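Local coordinates for protein poly-beta-hydroxybuterate polymerase (Cupriavidus necator, PDB 5T6O) that forms the catalytic domain of a class I polyhydroxybutyrate synthase, which probably acts as an acyltransferase in building the polyester without a template, at residues A[21-26]-A[73-78]; A[47-52]-A[226-231]. The protein carries 1 engineered substitution. All blocks are in the same frame, centred on the assembly; numbering follows the deposited sequence.

Contact 1. Residues A[21-26]-A[73-78]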
ATOM      1  N   GLU A  21     -30.201  16.542 -28.815  1.00 29.35           N
ATOM      2  CA  GLU A  21     -29.855  17.419 -27.706  1.00 28.37           C
ATOM      3  C   GLU A  21     -28.635  16.921 -26.952  1.00 28.81           C
ATOM      4  O   GLU A  21     -27.935  17.726 -26.323  1.00 29.06           O
ATOM      5  CB  GLU A  21     -31.043  17.568 -26.751  1.00 30.64           C
ATOM      6  CG  GLU A  21     -32.204  18.367 -27.334  1.00 45.18           C
ATOM      7  CD  GLU A  21     -31.787  19.759 -27.791  1.00 60.49           C
ATOM      8  OE1 GLU A  21     -31.065  20.441 -27.031  1.00 64.72           O
ATOM      9  OE2 GLU A  21     -32.170  20.165 -28.912  1.00 59.38           O
ATOM     10  N   TYR A  22     -28.348  15.627 -27.029  1.00 26.16           N
ATOM     11  CA  TYR A  22     -27.335  15.004 -26.190  1.00 26.76           C
ATOM     12  C   TYR A  22     -25.994  14.833 -26.877  1.00 23.08           C
ATOM     13  O   TYR A  22     -24.969  14.793 -26.192  1.00 24.86           O
ATOM     14  CB  TYR A  22     -27.821  13.630 -25.711  1.00 29.93           C
ATOM     15  CG  TYR A  22     -29.033  13.712 -24.824  1.00 28.54           C
ATOM     16  CD1 TYR A  22     -30.318  13.780 -25.364  1.00 33.43           C
ATOM     17  CD2 TYR A  22     -28.899  13.737 -23.432  1.00 31.34           C
ATOM     18  CE1 TYR A  22     -31.437  13.865 -24.546  1.00 30.28           C
ATOM     19  CE2 TYR A  22     -30.021  13.828 -22.604  1.00 29.47           C
ATOM     20  CZ  TYR A  22     -31.276  13.889 -23.166  1.00 32.39           C
ATOM     21  OH  TYR A  22     -32.380  13.969 -22.341  1.00 36.34           O
ATOM     22  N   PHE A  23     -25.959  14.711 -28.202  1.00 24.86           N
ATOM     23  CA  PHE A  23     -24.690  14.396 -28.850  1.00 24.95           C
ATOM     24  C   PHE A  23     -24.788  14.621 -30.354  1.00 24.26           C
ATOM     25  O   PHE A  23     -25.876  14.788 -30.917  1.00 25.24           O
ATOM     26  CB  PHE A  23     -24.269  12.950 -28.570  1.00 23.97           C
ATOM     27  CG  PHE A  23     -25.010  11.932 -29.395  1.00 25.27           C
ATOM     28  CD1 PHE A  23     -26.344  11.658 -29.147  1.00 24.55           C
ATOM     29  CD2 PHE A  23     -24.359  11.230 -30.403  1.00 26.55           C
ATOM     30  CE1 PHE A  23     -27.020  10.714 -29.911  1.00 25.37           C
ATOM     31  CE2 PHE A  23     -25.024  10.286 -31.162  1.00 28.17           C
ATOM     32  CZ  PHE A  23     -26.349  10.024 -30.920  1.00 26.95           C
ATOM     33  N   GLN A  24     -23.615  14.645 -30.986  1.00 23.59           N
ATOM     34  CA  GLN A  24     -23.465  14.553 -32.432  1.00 26.46           C
ATOM     35  C   GLN A  24     -22.765  13.245 -32.778  1.00 25.65           C
ATOM     36  O   GLN A  24     -21.794  12.858 -32.118  1.00 24.35           O
ATOM     37  CB  GLN A  24     -22.641  15.716 -32.982  1.00 23.83           C
ATOM     38  CG  GLN A  24     -23.347  17.055 -32.911  1.00 27.01           C
ATOM     39  CD  GLN A  24     -22.521  18.169 -33.492  1.00 24.53           C
ATOM     40  OE1 GLN A  24     -21.347  18.347 -33.134  1.00 25.44           O
ATOM     41  NE2 GLN A  24     -23.121  18.921 -34.424  1.00 26.18           N
ATOM     42  N   LEU A  25     -23.250  12.559 -33.808  1.00 22.39           N
ATOM     43  CA  LEU A  25     -22.573  11.365 -34.295  1.00 23.36           C
ATOM     44  C   LEU A  25     -21.609  11.773 -35.403  1.00 23.38           C
ATOM     45  O   LEU A  25     -22.036  12.326 -36.419  1.00 24.82           O
ATOM     46  CB  LEU A  25     -23.559  10.326 -34.821  1.00 24.47           C
ATOM     47  CG  LEU A  25     -22.891   8.973 -35.119  1.00 24.28           C
ATOM     48  CD1 LEU A  25     -22.402   8.317 -33.838  1.00 28.13           C
ATOM     49  CD2 LEU A  25     -23.864   8.056 -35.860  1.00 25.24           C
ATOM     50  N   LEU A  26     -20.313  11.537 -35.192  1.00 22.29           N
ATOM     51  CA  LEU A  26     -19.332  11.757 -36.249  1.00 23.13           C
ATOM     52  C   LEU A  26     -19.095  10.467 -37.021  1.00 27.70           C
ATOM     53  O   LEU A  26     -19.130   9.374 -36.457  1.00 24.74           O
ATOM     54  CB  LEU A  26     -17.994  12.239 -35.684  1.00 24.26           C
ATOM     55  CG  LEU A  26     -18.009  13.416 -34.698  1.00 28.26           C
ATOM     56  CD1 LEU A  26     -16.579  13.901 -34.405  1.00 25.83           C
ATOM     57  CD2 LEU A  26     -18.855  14.543 -35.202  1.00 39.88           C
ATOM     58  N   PHE A  73     -17.378   5.506 -36.355  1.00 24.80           N
ATOM     59  CA  PHE A  73     -18.356   6.475 -35.878  1.00 24.84           C
ATOM     60  C   PHE A  73     -17.993   6.851 -34.450  1.00 25.02           C
ATOM     61  O   PHE A  73     -17.355   6.064 -33.740  1.00 24.06           O
ATOM     62  CB  PHE A  73     -19.774   5.905 -35.892  1.00 25.21           C
ATOM     63  CG  PHE A  73     -20.303   5.576 -37.265  1.00 25.81           C
ATOM     64  CD1 PHE A  73     -21.036   6.515 -37.981  1.00 25.06           C
ATOM     65  CD2 PHE A  73     -20.144   4.307 -37.795  1.00 25.18           C
ATOM     66  CE1 PHE A  73     -21.570   6.201 -39.227  1.00 25.48           C
ATOM     67  CE2 PHE A  73     -20.666   3.985 -39.054  1.00 29.22           C
ATOM     68  CZ  PHE A  73     -21.383   4.939 -39.768  1.00 27.49           C
ATOM     69  N   LEU A  74     -18.381   8.052 -34.024  1.00 25.93           N
ATOM     70  CA  LEU A  74     -17.975   8.491 -32.694  1.00 25.90           C
ATOM     71  C   LEU A  74     -19.026   9.410 -32.094  1.00 23.43           C
ATOM     72  O   LEU A  74     -19.588  10.273 -32.775  1.00 23.47           O
ATOM     73  CB  LEU A  74     -16.600   9.191 -32.729  1.00 24.81           C
ATOM     74  CG  LEU A  74     -16.037   9.787 -31.433  1.00 22.13           C
ATOM     75  CD1 LEU A  74     -14.507   9.680 -31.433  1.00 20.49           C
ATOM     76  CD2 LEU A  74     -16.462  11.267 -31.273  1.00 21.78           C
ATOM     77  N   VAL A  75     -19.262   9.228 -30.802  1.00 20.67           N
ATOM     78  CA  VAL A  75     -20.191  10.057 -30.041  1.00 23.61           C
ATOM     79  C   VAL A  75     -19.458  11.297 -29.529  1.00 23.91           C
ATOM     80  O   VAL A  75     -18.574  11.193 -28.679  1.00 22.98           O
ATOM     81  CB  VAL A  75     -20.784   9.258 -28.877  1.00 20.99           C
ATOM     82  CG1 VAL A  75     -21.615  10.158 -27.979  1.00 22.66           C
ATOM     83  CG2 VAL A  75     -21.594   8.085 -29.409  1.00 20.78           C
ATOM     84  N   SER A  76     -19.836  12.478 -30.036  1.00 21.04           N
ATOM     85  CA  SER A  76     -19.335  13.750 -29.522  1.00 22.30           C
ATOM     86  C   SER A  76     -20.424  14.359 -28.645  1.00 24.80           C
ATOM     87  O   SER A  76     -21.448  14.821 -29.155  1.00 22.30           O
ATOM     88  CB  SER A  76     -18.952  14.694 -30.661  1.00 25.62           C
ATOM     89  OG  SER A  76     -18.556  15.950 -30.155  1.00 24.74           O
ATOM     90  N   TRP A  77     -20.197  14.364 -27.332  1.00 20.25           N
ATOM     91  CA  TRP A  77     -21.246  14.737 -26.390  1.00 22.55           C
ATOM     92  C   TRP A  77     -21.519  16.232 -26.424  1.00 27.24           C
ATOM     93  O   TRP A  77     -20.602  17.051 -26.551  1.00 23.72           O
ATOM     94  CB  TRP A  77     -20.839  14.357 -24.969  1.00 24.37           C
ATOM     95  CG  TRP A  77     -20.635  12.889 -24.756  1.00 21.56           C
ATOM     96  CD1 TRP A  77     -19.464  12.192 -24.821  1.00 24.36           C
ATOM     97  CD2 TRP A  77     -21.645  11.954 -24.410  1.00 21.12           C
ATOM     98  NE1 TRP A  77     -19.689  10.865 -24.534  1.00 23.84           N
ATOM     99  CE2 TRP A  77     -21.024  10.694 -24.275  1.00 22.08           C
ATOM    100  CE3 TRP A  77     -23.023  12.061 -24.196  1.00 21.94           C
ATOM    101  CZ2 TRP A  77     -21.737   9.543 -23.939  1.00 24.12           C
ATOM    102  CZ3 TRP A  77     -23.729  10.917 -23.850  1.00 28.34           C
ATOM    103  CH2 TRP A  77     -23.089   9.679 -23.734  1.00 25.79           C
ATOM    104  N   ARG A  78     -22.791  16.580 -26.278  1.00 22.06           N
ATOM    105  CA  ARG A  78     -23.154  17.957 -25.975  1.00 26.84           C
ATOM    106  C   ARG A  78     -22.487  18.381 -24.670  1.00 25.80           C
ATOM    107  O   ARG A  78     -22.324  17.573 -23.754  1.00 27.12           O
ATOM    108  CB  ARG A  78     -24.675  18.070 -25.853  1.00 27.40           C
ATOM    109  CG  ARG A  78     -25.189  19.463 -25.517  1.00 28.93           C
ATOM    110  CD  ARG A  78     -25.651  20.161 -26.757  1.00 33.79           C
ATOM    111  NE  ARG A  78     -26.261  21.448 -26.434  1.00 40.98           N
ATOM    112  CZ  ARG A  78     -27.549  21.615 -26.130  1.00 44.89           C
ATOM    113  NH1 ARG A  78     -28.371  20.571 -26.099  1.00 35.36           N
ATOM    114  NH2 ARG A  78     -28.016  22.833 -25.857  1.00 40.10           N
TER
HETATM  115  O   HOH W   1     -18.850  18.027 -31.900  1.00 23.27           O

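Contact 2. Residues A[47-52]-A[226-231]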
ATOM      1  N   ILE A  47     -17.037  13.113 -19.368  1.00 25.17           N
ATOM      2  CA  ILE A  47     -16.167  13.864 -18.470  1.00 21.80           C
ATOM      3  C   ILE A  47     -14.937  14.259 -19.283  1.00 23.82           C
ATOM      4  O   ILE A  47     -14.195  13.390 -19.741  1.00 23.71           O
ATOM      5  CB  ILE A  47     -15.804  13.008 -17.245  1.00 26.79           C
ATOM      6  CG1 ILE A  47     -17.084  12.724 -16.437  1.00 23.94           C
ATOM      7  CG2 ILE A  47     -14.711  13.658 -16.408  1.00 23.44           C
ATOM      8  CD1 ILE A  47     -16.936  11.623 -15.379  1.00 23.30           C
ATOM      9  N   ASN A  48     -14.726  15.569 -19.474  1.00 22.38           N
ATOM     10  CA  ASN A  48     -13.953  16.116 -20.593  1.00 21.23           C
ATOM     11  C   ASN A  48     -14.537  15.659 -21.933  1.00 23.83           C
ATOM     12  O   ASN A  48     -15.600  15.028 -21.974  1.00 25.44           O
ATOM     13  CB  ASN A  48     -12.461  15.764 -20.507  1.00 21.88           C
ATOM     14  CG  ASN A  48     -11.746  16.545 -19.418  1.00 26.84           C
ATOM     15  OD1 ASN A  48     -11.865  17.777 -19.326  1.00 30.46           O
ATOM     16  ND2 ASN A  48     -11.012  15.840 -18.588  1.00 20.62           N
ATOM     17  N   LYS A  49     -13.874  15.991 -23.033  1.00 21.41           N
ATOM     18  CA  LYS A  49     -14.446  15.788 -24.358  1.00 20.59           C
ATOM     19  C   LYS A  49     -13.772  14.641 -25.102  1.00 21.26           C
ATOM     20  O   LYS A  49     -12.733  14.118 -24.696  1.00 23.78           O
ATOM     21  CB  LYS A  49     -14.355  17.081 -25.172  1.00 20.87           C
ATOM     22  CG  LYS A  49     -15.211  18.189 -24.540  1.00 24.15           C
ATOM     23  CD  LYS A  49     -14.882  19.544 -25.132  1.00 22.36           C
ATOM     24  CE  LYS A  49     -15.735  20.628 -24.467  1.00 24.42           C
ATOM     25  NZ  LYS A  49     -15.477  21.939 -25.132  1.00 24.65           N
ATOM     26  N   TYR A  50     -14.378  14.271 -26.237  1.00 22.71           N
ATOM     27  CA  TYR A  50     -14.000  13.024 -26.907  1.00 26.43           C
ATOM     28  C   TYR A  50     -12.582  13.036 -27.456  1.00 26.47           C
ATOM     29  O   TYR A  50     -12.004  11.959 -27.653  1.00 25.82           O
ATOM     30  CB  TYR A  50     -14.962  12.722 -28.059  1.00 26.54           C
ATOM     31  CG  TYR A  50     -14.701  13.486 -29.344  1.00 26.30           C
ATOM     32  CD1 TYR A  50     -13.746  13.046 -30.269  1.00 25.56           C
ATOM     33  CD2 TYR A  50     -15.425  14.633 -29.647  1.00 27.15           C
ATOM     34  CE1 TYR A  50     -13.507  13.745 -31.431  1.00 25.67           C
ATOM     35  CE2 TYR A  50     -15.200  15.330 -30.814  1.00 27.65           C
ATOM     36  CZ  TYR A  50     -14.241  14.875 -31.704  1.00 24.67           C
ATOM     37  OH  TYR A  50     -14.030  15.570 -32.867  1.00 26.26           O
ATOM     38  N   TYR A  51     -12.026  14.212 -27.742  1.00 25.27           N
ATOM     39  CA  TYR A  51     -10.875  14.284 -28.631  1.00 23.80           C
ATOM     40  C   TYR A  51      -9.574  13.846 -27.972  1.00 22.37           C
ATOM     41  O   TYR A  51      -8.530  13.870 -28.634  1.00 23.96           O
ATOM     42  CB  TYR A  51     -10.741  15.694 -29.212  1.00 23.10           C
ATOM     43  CG  TYR A  51     -10.506  16.805 -28.217  1.00 24.57           C
ATOM     44  CD1 TYR A  51      -9.215  17.116 -27.787  1.00 25.73           C
ATOM     45  CD2 TYR A  51     -11.557  17.601 -27.771  1.00 21.86           C
ATOM     46  CE1 TYR A  51      -8.988  18.143 -26.900  1.00 24.61           C
ATOM     47  CE2 TYR A  51     -11.332  18.651 -26.878  1.00 21.37           C
ATOM     48  CZ  TYR A  51     -10.049  18.909 -26.449  1.00 25.10           C
ATOM     49  OH  TYR A  51      -9.811  19.934 -25.563  1.00 27.25           O
ATOM     50  N   ILE A  52      -9.608  13.412 -26.705  1.00 22.67           N
ATOM     51  CA  ILE A  52      -8.485  12.620 -26.209  1.00 21.65           C
ATOM     52  C   ILE A  52      -8.251  11.423 -27.128  1.00 24.50           C
ATOM     53  O   ILE A  52      -7.118  10.947 -27.263  1.00 25.26           O
ATOM     54  CB  ILE A  52      -8.724  12.176 -24.742  1.00 25.36           C
ATOM     55  CG1 ILE A  52      -7.454  11.550 -24.142  1.00 26.65           C
ATOM     56  CG2 ILE A  52      -9.894  11.182 -24.649  1.00 24.85           C
ATOM     57  CD1 ILE A  52      -6.234  12.436 -24.216  1.00 24.21           C
ATOM     58  N   ASN A 226      -7.555  18.185 -20.583  1.00 20.76           N
ATOM     59  CA  ASN A 226      -8.114  18.115 -19.239  1.00 23.80           C
ATOM     60  C   ASN A 226      -8.718  19.447 -18.817  1.00 24.74           C
ATOM     61  O   ASN A 226      -9.714  19.471 -18.085  1.00 24.51           O
ATOM     62  CB  ASN A 226      -7.037  17.683 -18.246  1.00 22.80           C
ATOM     63  CG  ASN A 226      -7.579  17.498 -16.856  1.00 23.08           C
ATOM     64  OD1 ASN A 226      -8.234  16.496 -16.565  1.00 23.97           O
ATOM     65  ND2 ASN A 226      -7.292  18.454 -15.974  1.00 27.10           N
ATOM     66  N   GLY A 227      -8.126  20.559 -19.249  1.00 24.01           N
ATOM     67  CA  GLY A 227      -8.626  21.874 -18.882  1.00 25.23           C
ATOM     68  C   GLY A 227      -9.870  22.299 -19.622  1.00 31.24           C
ATOM     69  O   GLY A 227     -10.537  23.247 -19.202  1.00 30.66           O
ATOM     70  N   ASP A 228     -10.186  21.607 -20.715  1.00 24.93           N
ATOM     71  CA  ASP A 228     -11.363  21.860 -21.552  1.00 24.06           C
ATOM     72  C   ASP A 228     -12.536  21.126 -20.887  1.00 30.31           C
ATOM     73  O   ASP A 228     -12.941  20.026 -21.269  1.00 26.64           O
ATOM     74  CB  ASP A 228     -11.080  21.390 -22.976  1.00 26.73           C
ATOM     75  CG  ASP A 228     -12.110  21.861 -23.990  1.00 29.14           C
ATOM     76  OD1 ASP A 228     -13.103  22.507 -23.603  1.00 26.55           O
ATOM     77  OD2 ASP A 228     -11.913  21.568 -25.196  1.00 23.88           O
ATOM     78  N   ALA A 229     -13.064  21.735 -19.829  1.00 27.59           N
ATOM     79  CA  ALA A 229     -13.943  21.003 -18.919  1.00 26.84           C
ATOM     80  C   ALA A 229     -15.357  20.855 -19.485  1.00 22.24           C
ATOM     81  O   ALA A 229     -15.794  21.607 -20.352  1.00 21.78           O
ATOM     82  CB  ALA A 229     -14.013  21.708 -17.562  1.00 31.09           C
ATOM     83  N   THR A 230     -16.075  19.851 -18.983  1.00 23.52           N
ATOM     84  CA  THR A 230     -17.450  19.629 -19.393  1.00 23.97           C
ATOM     85  C   THR A 230     -18.360  19.736 -18.180  1.00 26.49           C
ATOM     86  O   THR A 230     -17.930  19.516 -17.047  1.00 29.09           O
ATOM     87  CB  THR A 230     -17.624  18.271 -20.071  1.00 22.64           C
ATOM     88  OG1 THR A 230     -17.185  17.230 -19.182  1.00 24.12           O
ATOM     89  CG2 THR A 230     -16.800  18.244 -21.371  1.00 22.66           C
ATOM     90  N   ASN A 231     -19.612  20.097 -18.428  1.00 22.19           N
ATOM     91  CA  ASN A 231     -20.619  20.121 -17.374  1.00 21.55           C
ATOM     92  C   ASN A 231     -21.298  18.770 -17.256  1.00 27.85           C
ATOM     93  O   ASN A 231     -21.598  18.126 -18.263  1.00 26.60           O
ATOM     94  CB  ASN A 231     -21.683  21.178 -17.650  1.00 22.69           C
ATOM     95  CG  ASN A 231     -21.167  22.583 -17.451  1.00 24.30           C
ATOM     96  OD1 ASN A 231     -20.425  22.850 -16.502  1.00 29.42           O
ATOM     97  ND2 ASN A 231     -21.542  23.487 -18.356  1.00 26.45           N
TER
HETATM   98  O   HOH W   2     -12.027  18.068 -22.918  1.00 25.80           O

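Contact 1. Residues A[21-26]-A[73-78]
Arg78 NH1 is gripped by two oxygens of Glu21. The bond to the backbone atom Glu21 O, 2.9 Å, lies in the carbonyl plane on a lone pair. The salt bridge to Glu21 OE1, also 2.9 Å from Arg78 NH1, is more bent and reaches the carboxylate from above its plane, carboxylate and guanidinium planes being 79° apart. Arg78 NH2 forms a second salt bridge, to Asp81. Beyond these charges the strands pair antiparallel: Gln24 and Ser76, then Leu26 and Leu74, are hydrogen-bonded pairs, with Gln24 N to Ser76 O at 2.8 Å. On the Gln24 side of the sheet, a water accepts from Ser76 OG at 2.7 Å and donates to Gln24 OE1 at 2.8 Å; Gln24 OE1 also accepts from Tyr384 N, while Glu19 and Glu378 accept from Gln24 NE2. On the other side Val75 CG1, set anti to the backbone N (chi1 173°), touches Phe23 CD2 at 3.8 Å and also sits over the centre of the Trp77 ring. These are inner strands of the alpha/beta hydrolase sheet, flanked by strands 14-19 and 40-43, with helix 89-108 packed on the side that carries Val75 and Trp77.

Contact 2. Residues A[47-52]-A[226-231]
Lys49 and Tyr51 meet the Asp228 carboxylate at different oxygens. Tyr51 OH donates to Asp228 OD2 at 2.7 Å, and Asp228 OD2 accepts through its anti lone pair, the one facing away from OD1. OD2 lies at the edge of the phenol ring, in its plane, while the carboxylate itself is twisted 46° from that ring. Lys49 crosses Asp228 at about a right angle, its chain extended beyond CG, and brings NZ to Asp228 OD1 at 2.9 Å on the syn side, 31° out of the carboxylate plane. The ammonium is shared with the carbonyls of Val385 and Ala387, so the same nitrogen also holds the C-terminal tail. Asp228 is the centre of an inverse gamma turn just after helix 220-227, leading into the short strand 230-233. In alpha/beta hydrolase terms, the turn belongs to the insertion between strands 140-146 and 272-277, where this family commonly carries its cap, and it leans on the loop after strand 40-43, which in many relatives contributes to the oxyanion hole. A water supports the join, accepting from Lys49 N at 2.8 Å and donating to Asp228 O at 2.7 Å. Nearer its root, the Lys49 chain and Thr230 slide past each other in opposite directions, with Lys49 CG 3.5 Å from Thr230 CG2. With chi1 at 57°, Thr230 OG1 sits between its own backbone N and carbonyl carbon, bonded to Cys46 O and taking a weak bond from Asn48 N at 3.0 Å.

How the contacts relate
The two contacts alternate along the chain: 21-26, 47-52, 73-78, then 226-231 much later. Their centres lie about 13 Å apart, and they touch directly through Tyr50. Its ring rests on the side of the sheet that carries Leu26, Leu74 and Ser76, with Tyr50 CD1 3.4 Å from Leu74 CD2. Contact 1 joins two strands within the central sheet; contact 2 ties the loop following strand 40-43, the neighbour of strand 72-77, to the turn at the end of helix 220-227. Tyr50 therefore seats that loop on the sheet, while its neighbours Lys49 and Tyr51 fasten it to the insertion, linking the central sheet to the inserted segment around helix 220-227.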